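Local coordinates for CELL WALL surface anchor family protein (Streptococcus pneumoniae, PDB 2WW8), which serves as the adhesin of the pneumococcal pilus, an elongated multidomain surface protein that probably binds host tissue through an integrin-like domain, at residues 161-164 against 165-168; 257-260 against 261-265; 325-328 against 329-332; 641-645 against 646-650. All coordinates share one frame; numbering follows the deposited sequence.

Contact 1 of 4, residues 161-164 against 165-168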
ATOM      1  N   ILE A 161      -7.565  10.445  -6.351  1.00 20.42           N
ATOM      2  CA  ILE A 161      -8.731   9.578  -6.536  1.00 20.08           C
ATOM      3  C   ILE A 161      -9.656   9.495  -5.318  1.00 20.26           C
ATOM      4  O   ILE A 161      -9.248   9.688  -4.159  1.00 20.35           O
ATOM      5  CB  ILE A 161      -8.346   8.149  -6.910  1.00 19.63           C
ATOM      6  CG1 ILE A 161      -7.577   7.508  -5.747  1.00 21.10           C
ATOM      7  CG2 ILE A 161      -7.596   8.168  -8.256  1.00 20.51           C
ATOM      8  CD1 ILE A 161      -7.371   6.005  -5.937  1.00 25.92           C
ATOM      9  N   LYS A 162     -10.914   9.180  -5.612  1.00 19.12           N
ATOM     10  CA  LYS A 162     -11.944   9.040  -4.594  1.00 18.19           C
ATOM     11  C   LYS A 162     -11.666   7.909  -3.626  1.00 19.17           C
ATOM     12  O   LYS A 162     -11.186   6.813  -3.991  1.00 20.08           O
ATOM     13  CB  LYS A 162     -13.309   8.889  -5.282  1.00 18.45           C
ATOM     14  CG  LYS A 162     -13.677  10.123  -6.094  1.00 20.12           C
ATOM     15  CD  LYS A 162     -14.996   9.928  -6.893  1.00 21.59           C
ATOM     16  CE  LYS A 162     -15.029  10.844  -8.106  1.00 23.54           C
ATOM     17  NZ  LYS A 162     -16.405  10.850  -8.702  1.00 25.68           N
ATOM     18  N   VAL A 163     -11.924   8.202  -2.356  1.00 19.24           N
ATOM     19  CA  VAL A 163     -11.584   7.265  -1.289  1.00 20.05           C
ATOM     20  C   VAL A 163     -12.826   6.400  -1.043  1.00 21.67           C
ATOM     21  O   VAL A 163     -13.941   6.930  -0.900  1.00 20.44           O
ATOM     22  CB  VAL A 163     -11.208   8.019  -0.008  1.00 21.33           C
ATOM     23  CG1 VAL A 163     -11.119   7.036   1.174  1.00 19.65           C
ATOM     24  CG2 VAL A 163      -9.889   8.835  -0.163  1.00 16.30           C
ATOM     25  N   ASP A 164     -12.655   5.080  -1.060  1.00 23.00           N
ATOM     26  CA  ASP A 164     -13.792   4.166  -0.812  1.00 25.27           C
ATOM     27  C   ASP A 164     -14.202   4.241   0.660  1.00 24.43           C
ATOM     28  O   ASP A 164     -13.323   4.293   1.525  1.00 24.27           O
ATOM     29  CB  ASP A 164     -13.426   2.714  -1.111  1.00 26.61           C
ATOM     30  CG  ASP A 164     -13.124   2.474  -2.576  1.00 32.88           C
ATOM     31  OD1 ASP A 164     -13.946   2.884  -3.421  1.00 38.57           O
ATOM     32  OD2 ASP A 164     -12.078   1.857  -2.898  1.00 42.00           O
ATOM     33  N   GLY A 165     -15.507   4.235   0.920  1.00 22.96           N
ATOM     34  CA  GLY A 165     -16.082   4.468   2.237  1.00 21.94           C
ATOM     35  C   GLY A 165     -16.470   5.922   2.475  1.00 22.06           C
ATOM     36  O   GLY A 165     -17.051   6.240   3.517  1.00 21.92           O
ATOM     37  N   SER A 166     -16.121   6.814   1.542  1.00 21.44           N
ATOM     38  CA  SER A 166     -16.503   8.232   1.638  1.00 21.70           C
ATOM     39  C   SER A 166     -17.691   8.653   0.742  1.00 22.34           C
ATOM     40  O   SER A 166     -18.035   9.840   0.690  1.00 21.84           O
ATOM     41  CB  SER A 166     -15.282   9.144   1.462  1.00 20.74           C
ATOM     42  OG  SER A 166     -14.885   9.073   0.115  1.00 18.13           O
ATOM     43  N   GLU A 167     -18.301   7.683   0.049  1.00 24.01           N
ATOM     44  CA  GLU A 167     -19.444   7.908  -0.835  1.00 26.42           C
ATOM     45  C   GLU A 167     -20.645   8.344  -0.008  1.00 27.33           C
ATOM     46  O   GLU A 167     -20.960   7.717   1.006  1.00 28.05           O
ATOM     47  CB  GLU A 167     -19.834   6.679  -1.661  1.00 26.64           C
ATOM     48  CG  GLU A 167     -20.876   6.971  -2.777  1.00 30.61           C
ATOM     49  CD  GLU A 167     -22.171   6.131  -2.702  1.00 37.22           C
ATOM     50  OE1 GLU A 167     -22.113   4.980  -2.206  1.00 40.78           O
ATOM     51  OE2 GLU A 167     -23.270   6.588  -3.125  1.00 36.53           O
ATOM     52  N   LYS A 168     -21.281   9.429  -0.445  1.00 28.30           N
ATOM     53  CA  LYS A 168     -22.538   9.919   0.135  1.00 29.43           C
ATOM     54  C   LYS A 168     -23.498  10.327  -0.978  1.00 28.71           C
ATOM     55  O   LYS A 168     -23.417  11.425  -1.539  1.00 28.50           O
ATOM     56  CB  LYS A 168     -22.292  11.078   1.112  1.00 30.15           C
ATOM     57  CG  LYS A 168     -23.509  11.628   1.845  1.00 32.30           C
ATOM     58  CD  LYS A 168     -23.807  10.859   3.129  1.00 36.92           C
ATOM     59  CE  LYS A 168     -25.147  11.383   3.652  1.00 39.75           C
ATOM     60  NZ  LYS A 168     -25.799  10.493   4.654  1.00 43.06           N
TER
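A type II beta turn runs from Val163 to Ser166, at the point where the chain leaves strand 157-162 and passes on to the short, weakly bonded strand 167-168. The carbonyl oxygen of Val163 is the focus, gripped by two donors from one residue. Ser166 OG lies 2.6 Å from Val163 O, a short hydrogen bond whose donor is tilted 23° from the carbonyl plane. The bond that closes the turn, from Ser166 N to Val163 O, is longer at 3.3 Å and comes from above that plane. Ser166 OG can reach back because it sits between its own backbone N and carbonyl carbon (chi1 71°), which folds the hydroxyl over the turn; there it also approaches Val163 CB, 3.8 Å from OG. Gly165 fills the third position with phi 94°, the positive-phi conformation of that place in a type II turn, which glycine adopts readily because it has no beta carbon to meet Asp164 O. Asp164, at the second position, is exposed, its CA-CB bond directed away from residues 165-168, whereas Val163 and Ser166 are buried. Strand 171-184 runs alongside: Val163 and Ser166 make backbone hydrogen bonds with Ala174 and Lys173, the side chain of Val163 packs on Asn176, and that of Ser166 touches His172 and, in a nearby loop, Leu199.

Contact 2 of 4, residues 257-260 against 261-265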
ATOM      1  N   SER A 257      21.216 -13.586  -1.645  1.00 11.30           N
ATOM      2  CA  SER A 257      21.198 -12.355  -0.834  0.50 12.88           C
ATOM      3  C   SER A 257      22.441 -11.514  -1.079  1.00 12.04           C
ATOM      4  O   SER A 257      22.333 -10.303  -1.157  1.00 11.46           O
ATOM      5  CB  SER A 257      21.004 -12.556   0.666  0.50 11.93           C
ATOM      6  OG  SER A 257      21.126 -11.283   1.277  0.50 13.64           O
ATOM      7  N   LEU A 258      23.590 -12.155  -1.231  1.00 13.03           N
ATOM      8  CA  LEU A 258      24.824 -11.468  -1.583  1.00 15.12           C
ATOM      9  C   LEU A 258      24.716 -10.768  -2.967  1.00 14.17           C
ATOM     10  O   LEU A 258      25.122  -9.624  -3.135  1.00 14.08           O
ATOM     11  CB  LEU A 258      26.022 -12.442  -1.563  1.00 15.01           C
ATOM     12  CG  LEU A 258      27.374 -11.844  -1.996  1.00 15.99           C
ATOM     13  CD1 LEU A 258      27.804 -10.732  -1.037  1.00 14.84           C
ATOM     14  CD2 LEU A 258      28.469 -12.895  -2.157  1.00 13.42           C
ATOM     15  N   ILE A 259      24.141 -11.449  -3.953  1.00 14.28           N
ATOM     16  CA  ILE A 259      23.856 -10.838  -5.242  1.00 12.95           C
ATOM     17  C   ILE A 259      23.010  -9.568  -5.011  1.00 14.87           C
ATOM     18  O   ILE A 259      23.352  -8.513  -5.564  1.00 14.57           O
ATOM     19  CB  ILE A 259      23.139 -11.832  -6.166  1.00 12.45           C
ATOM     20  CG1 ILE A 259      24.145 -12.937  -6.526  1.00 13.65           C
ATOM     21  CG2 ILE A 259      22.607 -11.124  -7.394  1.00 12.71           C
ATOM     22  CD1 ILE A 259      23.476 -14.132  -7.207  1.00 12.12           C
ATOM     23  N   ASP A 260      21.932  -9.654  -4.226  1.00 13.52           N
ATOM     24  CA  ASP A 260      21.109  -8.455  -3.948  1.00 14.56           C
ATOM     25  C   ASP A 260      21.951  -7.326  -3.358  1.00 14.08           C
ATOM     26  O   ASP A 260      21.704  -6.177  -3.697  1.00 15.22           O
ATOM     27  CB  ASP A 260      19.936  -8.650  -2.969  1.00 15.49           C
ATOM     28  CG  ASP A 260      18.826  -9.552  -3.500  1.00 18.38           C
ATOM     29  OD1 ASP A 260      18.657  -9.649  -4.729  1.00 23.30           O
ATOM     30  OD2 ASP A 260      18.106 -10.212  -2.698  1.00 23.18           O
ATOM     31  N   LYS A 261      22.857  -7.603  -2.432  1.00 12.34           N
ATOM     32  CA  LYS A 261      23.658  -6.549  -1.815  1.00 14.94           C
ATOM     33  C   LYS A 261      24.645  -5.970  -2.836  1.00 14.44           C
ATOM     34  O   LYS A 261      24.762  -4.755  -2.945  1.00 12.16           O
ATOM     35  CB  LYS A 261      24.473  -7.101  -0.641  1.00 14.70           C
ATOM     36  CG  LYS A 261      23.612  -7.429   0.568  1.00 18.34           C
ATOM     37  CD  LYS A 261      24.517  -8.034   1.639  1.00 25.61           C
ATOM     38  CE  LYS A 261      23.784  -9.148   2.405  1.00 23.85           C
ATOM     39  NZ  LYS A 261      22.813  -8.437   3.208  1.00 23.02           N
ATOM     40  N   ILE A 262      25.338  -6.832  -3.593  1.00 14.97           N
ATOM     41  CA  ILE A 262      26.272  -6.332  -4.618  1.00 14.21           C
ATOM     42  C   ILE A 262      25.574  -5.463  -5.663  1.00 15.47           C
ATOM     43  O   ILE A 262      26.091  -4.398  -6.021  1.00 15.01           O
ATOM     44  CB  ILE A 262      26.991  -7.477  -5.304  1.00 15.02           C
ATOM     45  CG1 ILE A 262      27.998  -8.109  -4.331  1.00 12.60           C
ATOM     46  CG2 ILE A 262      27.727  -6.987  -6.586  1.00 15.89           C
ATOM     47  CD1 ILE A 262      28.342  -9.564  -4.766  1.00 15.48           C
ATOM     48  N   THR A 263      24.368  -5.863  -6.080  1.00 13.34           N
ATOM     49  CA  THR A 263      23.774  -5.227  -7.239  1.00 12.01           C
ATOM     50  C   THR A 263      22.806  -4.128  -6.821  1.00 13.21           C
ATOM     51  O   THR A 263      22.192  -3.504  -7.653  1.00 14.17           O
ATOM     52  CB  THR A 263      23.048  -6.242  -8.119  1.00 11.38           C
ATOM     53  OG1 THR A 263      21.953  -6.845  -7.400  1.00 11.92           O
ATOM     54  CG2 THR A 263      24.003  -7.290  -8.682  1.00  8.43           C
ATOM     55  N   SER A 264      22.669  -3.863  -5.528  1.00 13.49           N
ATOM     56  CA  SER A 264      21.886  -2.713  -5.089  1.00 15.23           C
ATOM     57  C   SER A 264      22.566  -1.418  -5.568  1.00 14.38           C
ATOM     58  O   SER A 264      21.894  -0.421  -5.768  1.00 13.93           O
ATOM     59  CB  SER A 264      21.669  -2.719  -3.558  1.00 15.24           C
ATOM     60  OG  SER A 264      22.945  -2.589  -2.932  1.00 20.77           O
ATOM     61  N   ASP A 265      23.879  -1.402  -5.751  1.00 14.07           N
ATOM     62  CA  ASP A 265      24.461  -0.336  -6.572  1.00 15.01           C
ATOM     63  C   ASP A 265      24.447  -0.770  -8.063  1.00 13.50           C
ATOM     64  O   ASP A 265      25.144  -1.725  -8.445  1.00 13.60           O
ATOM     65  CB  ASP A 265      25.890  -0.050  -6.100  1.00 14.89           C
ATOM     66  CG  ASP A 265      26.604   1.035  -6.938  1.00 22.06           C
ATOM     67  OD1 ASP A 265      26.336   1.267  -8.138  1.00 20.90           O
ATOM     68  OD2 ASP A 265      27.492   1.712  -6.388  1.00 26.06           O
TER
HETATM   69  O   HOH W   1      20.514  -8.768   1.113  1.00 38.67           O
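Thr263 OG1 meets the carbonyl oxygen of Ile259 at 2.8 Å, from above the carbonyl plane, while Thr263 N reaches the same oxygen nearly in line with its C=O bond. With chi1 at 63° the hydroxyl turns back along the helix, so one residue supplies both donors near the C-terminal end of helix 247-263. One step earlier, Ile262 N bonds to Leu258 O at 2.8 Å and is almost straight (175°). The side chains of this pair cross at an angle, with the CD1 methyl of Ile262 set 3.7 Å from Leu258 CG. On the more open face Lys261 doubles back toward Ser257, its chain bent at chi3 and chi4. In one of the two modelled conformers of Ser257, a water would link their polar ends, 2.6 Å from Ser257 OG and accepting from Lys261 NZ at 3.1 Å; the bridge depends on that conformer. Ser264 OG donates to Lys261 O at 2.8 Å. Asp260 faces outward and forms a salt bridge with Lys335. Leu258 and Ile262 pack on strand 225-232, Ile262 and Thr263 on Val270 of strand 269-275, Ile259 against helix 328-337, and Lys261 beside Asn580 and Phe583 of helix 575-583.

Contact 3 of 4, residues 325-328 against 329-332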
ATOM      1  N   THR A 325      27.175  -8.900 -15.344  1.00 14.02           N
ATOM      2  CA  THR A 325      25.991  -8.153 -15.764  1.00 13.30           C
ATOM      3  C   THR A 325      25.528  -7.226 -14.633  1.00 14.34           C
ATOM      4  O   THR A 325      25.662  -7.609 -13.465  1.00 12.68           O
ATOM      5  CB  THR A 325      24.790  -9.062 -16.149  1.00 13.35           C
ATOM      6  OG1 THR A 325      23.689  -8.260 -16.615  1.00 12.98           O
ATOM      7  CG2 THR A 325      24.240  -9.872 -14.993  1.00 14.14           C
ATOM      8  N   ASN A 326      24.942  -6.074 -14.974  1.00 14.38           N
ATOM      9  CA  ASN A 326      24.213  -5.248 -14.001  1.00 14.32           C
ATOM     10  C   ASN A 326      22.796  -4.944 -14.491  1.00 15.57           C
ATOM     11  O   ASN A 326      22.088  -4.074 -13.971  1.00 13.93           O
ATOM     12  CB  ASN A 326      24.968  -3.945 -13.701  1.00 13.82           C
ATOM     13  CG  ASN A 326      25.060  -3.036 -14.940  1.00 17.26           C
ATOM     14  OD1 ASN A 326      24.677  -3.426 -16.032  1.00 16.25           O
ATOM     15  ND2 ASN A 326      25.528  -1.811 -14.764  1.00 24.20           N
ATOM     16  N   ASP A 327      22.375  -5.656 -15.529  1.00 14.98           N
ATOM     17  CA  ASP A 327      21.017  -5.417 -16.025  1.00 15.77           C
ATOM     18  C   ASP A 327      20.019  -6.116 -15.057  1.00 16.76           C
ATOM     19  O   ASP A 327      20.187  -7.295 -14.754  1.00 15.29           O
ATOM     20  CB  ASP A 327      20.913  -6.038 -17.432  1.00 16.28           C
ATOM     21  CG  ASP A 327      19.469  -6.117 -17.916  1.00 18.84           C
ATOM     22  OD1 ASP A 327      18.729  -7.078 -17.580  1.00 18.56           O
ATOM     23  OD2 ASP A 327      19.079  -5.176 -18.621  1.00 21.58           O
ATOM     24  N   LYS A 328      19.000  -5.393 -14.579  1.00 17.78           N
ATOM     25  CA  LYS A 328      18.024  -5.941 -13.620  1.00 18.03           C
ATOM     26  C   LYS A 328      17.321  -7.250 -14.029  1.00 17.54           C
ATOM     27  O   LYS A 328      17.093  -8.151 -13.197  1.00 16.50           O
ATOM     28  CB  LYS A 328      16.963  -4.873 -13.280  1.00 17.55           C
ATOM     29  CG  LYS A 328      17.527  -3.645 -12.507  1.00 21.39           C
ATOM     30  CD  LYS A 328      18.546  -4.028 -11.397  1.00 27.09           C
ATOM     31  CE  LYS A 328      19.130  -2.765 -10.699  1.00 29.50           C
ATOM     32  NZ  LYS A 328      19.963  -3.092  -9.503  1.00 31.51           N
ATOM     33  N   ASN A 329      16.968  -7.375 -15.307  1.00 16.22           N
ATOM     34  CA  ASN A 329      16.331  -8.590 -15.795  1.00 17.19           C
ATOM     35  C   ASN A 329      17.284  -9.779 -15.816  1.00 16.54           C
ATOM     36  O   ASN A 329      16.932 -10.916 -15.465  1.00 18.13           O
ATOM     37  CB  ASN A 329      15.758  -8.351 -17.200  1.00 17.74           C
ATOM     38  CG  ASN A 329      14.453  -7.543 -17.203  1.00 21.34           C
ATOM     39  OD1 ASN A 329      14.353  -6.568 -17.942  1.00 24.07           O
ATOM     40  ND2 ASN A 329      13.461  -7.928 -16.384  1.00 23.50           N
ATOM     41  N   ASP A 330      18.515  -9.519 -16.234  1.00 15.89           N
ATOM     42  CA  ASP A 330      19.585 -10.513 -16.223  1.00 15.90           C
ATOM     43  C   ASP A 330      19.857 -10.972 -14.794  1.00 13.71           C
ATOM     44  O   ASP A 330      20.116 -12.154 -14.598  1.00 13.08           O
ATOM     45  CB  ASP A 330      20.923  -9.935 -16.722  1.00 15.30           C
ATOM     46  CG  ASP A 330      21.021  -9.735 -18.257  1.00 23.42           C
ATOM     47  OD1 ASP A 330      20.022  -9.990 -18.993  1.00 19.65           O
ATOM     48  OD2 ASP A 330      22.157  -9.328 -18.686  1.00 23.23           O
ATOM     49  N   ILE A 331      19.867 -10.037 -13.845  1.00 13.22           N
ATOM     50  CA  ILE A 331      20.128 -10.369 -12.436  1.00 14.18           C
ATOM     51  C   ILE A 331      19.038 -11.296 -11.896  1.00 14.75           C
ATOM     52  O   ILE A 331      19.354 -12.268 -11.200  1.00 12.53           O
ATOM     53  CB  ILE A 331      20.241  -9.107 -11.555  1.00 16.05           C
ATOM     54  CG1 ILE A 331      21.555  -8.350 -11.906  1.00 13.73           C
ATOM     55  CG2 ILE A 331      20.184  -9.516 -10.070  1.00 15.65           C
ATOM     56  CD1 ILE A 331      21.522  -6.922 -11.555  1.00 17.40           C
ATOM     57  N   VAL A 332      17.776 -11.006 -12.230  1.00 15.80           N
ATOM     58  CA  VAL A 332      16.663 -11.899 -11.895  1.00 17.77           C
ATOM     59  C   VAL A 332      16.888 -13.338 -12.422  1.00 18.34           C
ATOM     60  O   VAL A 332      16.612 -14.323 -11.754  1.00 17.54           O
ATOM     61  CB  VAL A 332      15.286 -11.365 -12.349  1.00 17.01           C
ATOM     62  CG1 VAL A 332      14.148 -12.463 -12.211  1.00 17.62           C
ATOM     63  CG2 VAL A 332      14.932 -10.097 -11.560  1.00 16.41           C
TER
HETATM   64  O   HOH W   2      16.548  -5.061 -19.629  1.00 26.72           O
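The backbone passes from the extended Thr325 through Asn326 and Asp327 into the first turn of helix 328-337, where Ile331 N bonds to Asp327 O at 2.9 Å and Val332 N to Lys328 O at 3.1 Å. Asp327 caps this turn with its side chain. Its CG stands opposite the backbone N across the CA-CB bond (chi1 168°), which swings the carboxylate over the start of the helix, and OD1 accepts from Asp330 N at 2.8 Å through its anti lone pair in a fairly straight bond (162°). The other oxygen, OD2, takes a water that also donates to Asn329 OD1, bridging two side chains on the solvent side. Asp327 is thus the N-cap residue, and an ST turn just ahead of it leads the chain into the helix: Thr325 OG1 accepts from Asp327 N at 3.1 Å. The same hydroxyl donates to Asp330 OD2 at 2.8 Å, meeting it on the anti side and 15° out of the carboxylate plane. Asp330 thereby reaches back across the turn, and Asp327 OD1 and Asp330 OD1 come within 3.5 Å of each other, a proximity of like charges probably eased by Lys323, which forms a salt bridge with Asp330 OD2. The buried Ile331 lays CG1 and CD1 against the Asp327 carbonyl, with CD1 3.8 Å from Asn326 C; the exposed Lys328 chain lies alongside, pointing the same way. Thr325 bonds through its backbone to Val270, and Asn326 ND2 to Ser266 O.

Contact 4 of 4, residues 641-645 against 646-650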
ATOM      1  N   GLN A 641      15.610  -7.587  19.359  1.00 13.57           N
ATOM      2  CA  GLN A 641      16.527  -7.523  20.492  1.00 15.74           C
ATOM      3  C   GLN A 641      15.844  -6.912  21.730  1.00 15.48           C
ATOM      4  O   GLN A 641      16.489  -6.654  22.742  1.00 14.67           O
ATOM      5  CB  GLN A 641      17.704  -6.596  20.173  1.00 14.33           C
ATOM      6  CG  GLN A 641      18.555  -6.850  18.901  1.00 20.45           C
ATOM      7  CD  GLN A 641      18.450  -8.192  18.224  1.00 30.58           C
ATOM      8  OE1 GLN A 641      17.954  -8.291  17.101  1.00 43.60           O
ATOM      9  NE2 GLN A 641      18.954  -9.234  18.864  1.00 33.36           N
ATOM     10  N   ASN A 642      14.553  -6.623  21.607  1.00 16.29           N
ATOM     11  CA  ASN A 642      13.747  -6.191  22.736  1.00 16.08           C
ATOM     12  C   ASN A 642      14.289  -4.914  23.371  1.00 15.76           C
ATOM     13  O   ASN A 642      14.321  -4.770  24.595  1.00 14.22           O
ATOM     14  CB  ASN A 642      13.588  -7.322  23.765  1.00 16.71           C
ATOM     15  CG  ASN A 642      12.256  -7.204  24.502  1.00 19.38           C
ATOM     16  OD1 ASN A 642      11.319  -6.582  24.004  1.00 23.96           O
ATOM     17  ND2 ASN A 642      12.184  -7.736  25.691  1.00 15.46           N
ATOM     18  N   ASP A 643      14.703  -3.978  22.523  1.00 13.50           N
ATOM     19  CA  ASP A 643      15.358  -2.796  22.989  1.00 14.62           C
ATOM     20  C   ASP A 643      14.664  -1.569  22.382  1.00 14.66           C
ATOM     21  O   ASP A 643      15.182  -0.459  22.420  1.00 14.74           O
ATOM     22  CB  ASP A 643      16.820  -2.821  22.518  1.00 16.36           C
ATOM     23  CG  ASP A 643      16.969  -2.881  20.989  1.00 15.65           C
ATOM     24  OD1 ASP A 643      16.015  -3.190  20.262  1.00 17.26           O
ATOM     25  OD2 ASP A 643      18.080  -2.652  20.466  1.00 22.40           O
ATOM     26  N   GLY A 644      13.490  -1.758  21.803  1.00 13.24           N
ATOM     27  CA  GLY A 644      12.841  -0.689  21.054  1.00 13.33           C
ATOM     28  C   GLY A 644      13.180  -0.676  19.575  1.00 13.19           C
ATOM     29  O   GLY A 644      12.570   0.101  18.861  1.00 14.03           O
ATOM     30  N   GLY A 645      14.114  -1.508  19.120  1.00 12.28           N
ATOM     31  CA  GLY A 645      14.404  -1.696  17.712  1.00 10.67           C
ATOM     32  C   GLY A 645      14.520  -0.405  16.914  1.00 11.00           C
ATOM     33  O   GLY A 645      15.160   0.568  17.329  1.00 12.41           O
ATOM     34  N   LEU A 646      13.907  -0.386  15.742  1.00 11.34           N
ATOM     35  CA  LEU A 646      13.965   0.800  14.870  1.00 12.07           C
ATOM     36  C   LEU A 646      13.437   2.083  15.553  1.00 12.41           C
ATOM     37  O   LEU A 646      13.784   3.215  15.201  1.00 13.01           O
ATOM     38  CB  LEU A 646      13.150   0.504  13.607  1.00 10.52           C
ATOM     39  CG  LEU A 646      13.738  -0.647  12.737  1.00 12.29           C
ATOM     40  CD1 LEU A 646      12.716  -0.928  11.700  1.00 13.37           C
ATOM     41  CD2 LEU A 646      15.080  -0.257  12.058  1.00 14.89           C
ATOM     42  N   LEU A 647      12.606   1.930  16.572  1.00 12.31           N
ATOM     43  CA  LEU A 647      11.999   3.122  17.214  1.00 13.57           C
ATOM     44  C   LEU A 647      12.729   3.579  18.477  1.00 12.21           C
ATOM     45  O   LEU A 647      12.266   4.486  19.178  1.00 11.83           O
ATOM     46  CB  LEU A 647      10.493   2.872  17.478  1.00 12.01           C
ATOM     47  CG  LEU A 647       9.706   2.570  16.204  1.00 14.80           C
ATOM     48  CD1 LEU A 647       8.239   2.378  16.557  1.00 14.31           C
ATOM     49  CD2 LEU A 647       9.889   3.706  15.118  1.00 17.94           C
ATOM     50  N   LYS A 648      13.881   2.964  18.734  1.00 11.82           N
ATOM     51  CA  LYS A 648      14.645   3.206  19.974  1.00 13.24           C
ATOM     52  C   LYS A 648      14.794   4.717  20.252  1.00 13.52           C
ATOM     53  O   LYS A 648      14.728   5.172  21.397  1.00 11.88           O
ATOM     54  CB  LYS A 648      16.023   2.541  19.775  1.00 14.12           C
ATOM     55  CG  LYS A 648      16.984   2.745  20.886  1.00 21.10           C
ATOM     56  CD  LYS A 648      18.293   2.016  20.521  1.00 20.70           C
ATOM     57  CE  LYS A 648      18.045   0.547  20.287  1.00 14.35           C
ATOM     58  NZ  LYS A 648      19.279  -0.175  20.600  1.00 19.50           N
ATOM     59  N   ASN A 649      14.978   5.522  19.203  1.00 13.25           N
ATOM     60  CA  ASN A 649      15.200   6.954  19.397  1.00 12.25           C
ATOM     61  C   ASN A 649      14.108   7.807  18.762  1.00 12.92           C
ATOM     62  O   ASN A 649      14.308   9.035  18.588  1.00 14.11           O
ATOM     63  CB  ASN A 649      16.619   7.340  18.870  1.00 11.73           C
ATOM     64  CG  ASN A 649      17.751   6.736  19.714  1.00 11.72           C
ATOM     65  OD1 ASN A 649      18.647   6.012  19.238  1.00 11.64           O
ATOM     66  ND2 ASN A 649      17.692   7.013  20.993  1.00  6.04           N
ATOM     67  N   ALA A 650      12.972   7.206  18.393  1.00 11.89           N
ATOM     68  CA  ALA A 650      11.912   7.945  17.694  1.00 13.09           C
ATOM     69  C   ALA A 650      11.018   8.656  18.704  1.00 14.93           C
ATOM     70  O   ALA A 650      10.772   8.102  19.776  1.00 14.91           O
ATOM     71  CB  ALA A 650      11.034   7.036  16.806  1.00 12.94           C
TER
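With chi1 at 59°, Asp643 holds its carboxylate between its own backbone N and carbonyl carbon, and Lys648 extends CG and CD before bending at chi3 (-58°) to bring NZ to it. The two side chains slant across each other and close a salt bridge, Lys648 NZ to Asp643 OD2 at 2.8 Å, with the ammonium 49° out of the carboxylate plane. The other oxygen makes an Asx turn: Asp643 OD1 accepts from Gly645 N at 2.8 Å, again from above the plane. One carboxylate, held by both oxygens, therefore ties a charged side chain and a backbone amide to the same bend, in the loop between strands 635-637 and 651-655 of the Ig-like tip pilin domain. A short 3-10 segment follows. Leu647 N bonds to Gly644 O at 2.9 Å, and Lys648 N to Gly645 O at 3.1 Å. Both glycines have positive phi, and Gly644, with no side chain, lets its backbone come close to Lys648 CA. Leu646 and Leu647 turn their side chains to Ala625 of strand 621-625, Leu647 also to Leu623, and Leu646 N bonds to Asp627 OD2. A type I beta turn from Leu647 to Ala650, starting within the 3-10 segment, leads the chain toward strand 651-655, closed by Ala650 N on Leu647 O at 2.9 Å.

Overall arrangement
From the N terminus, contact 1 turns the chain between strands 157-162 and 167-168, both beside strand 171-184. Contacts 2 and 3 follow in the region of the five-stranded parallel sheet: one forms the C-terminal end of helix 247-263, the other the first turn of helix 328-337. Their centres are 11 Å apart, and they alone touch: Ile331 packs against Ile259 and Thr263, joining the two helices. Contact 4 shapes the loop before strand 651-655, its centre about 26 Å from that of contact 2. Each is a local turn or helix end; they come in series, and none nests within or crosses another.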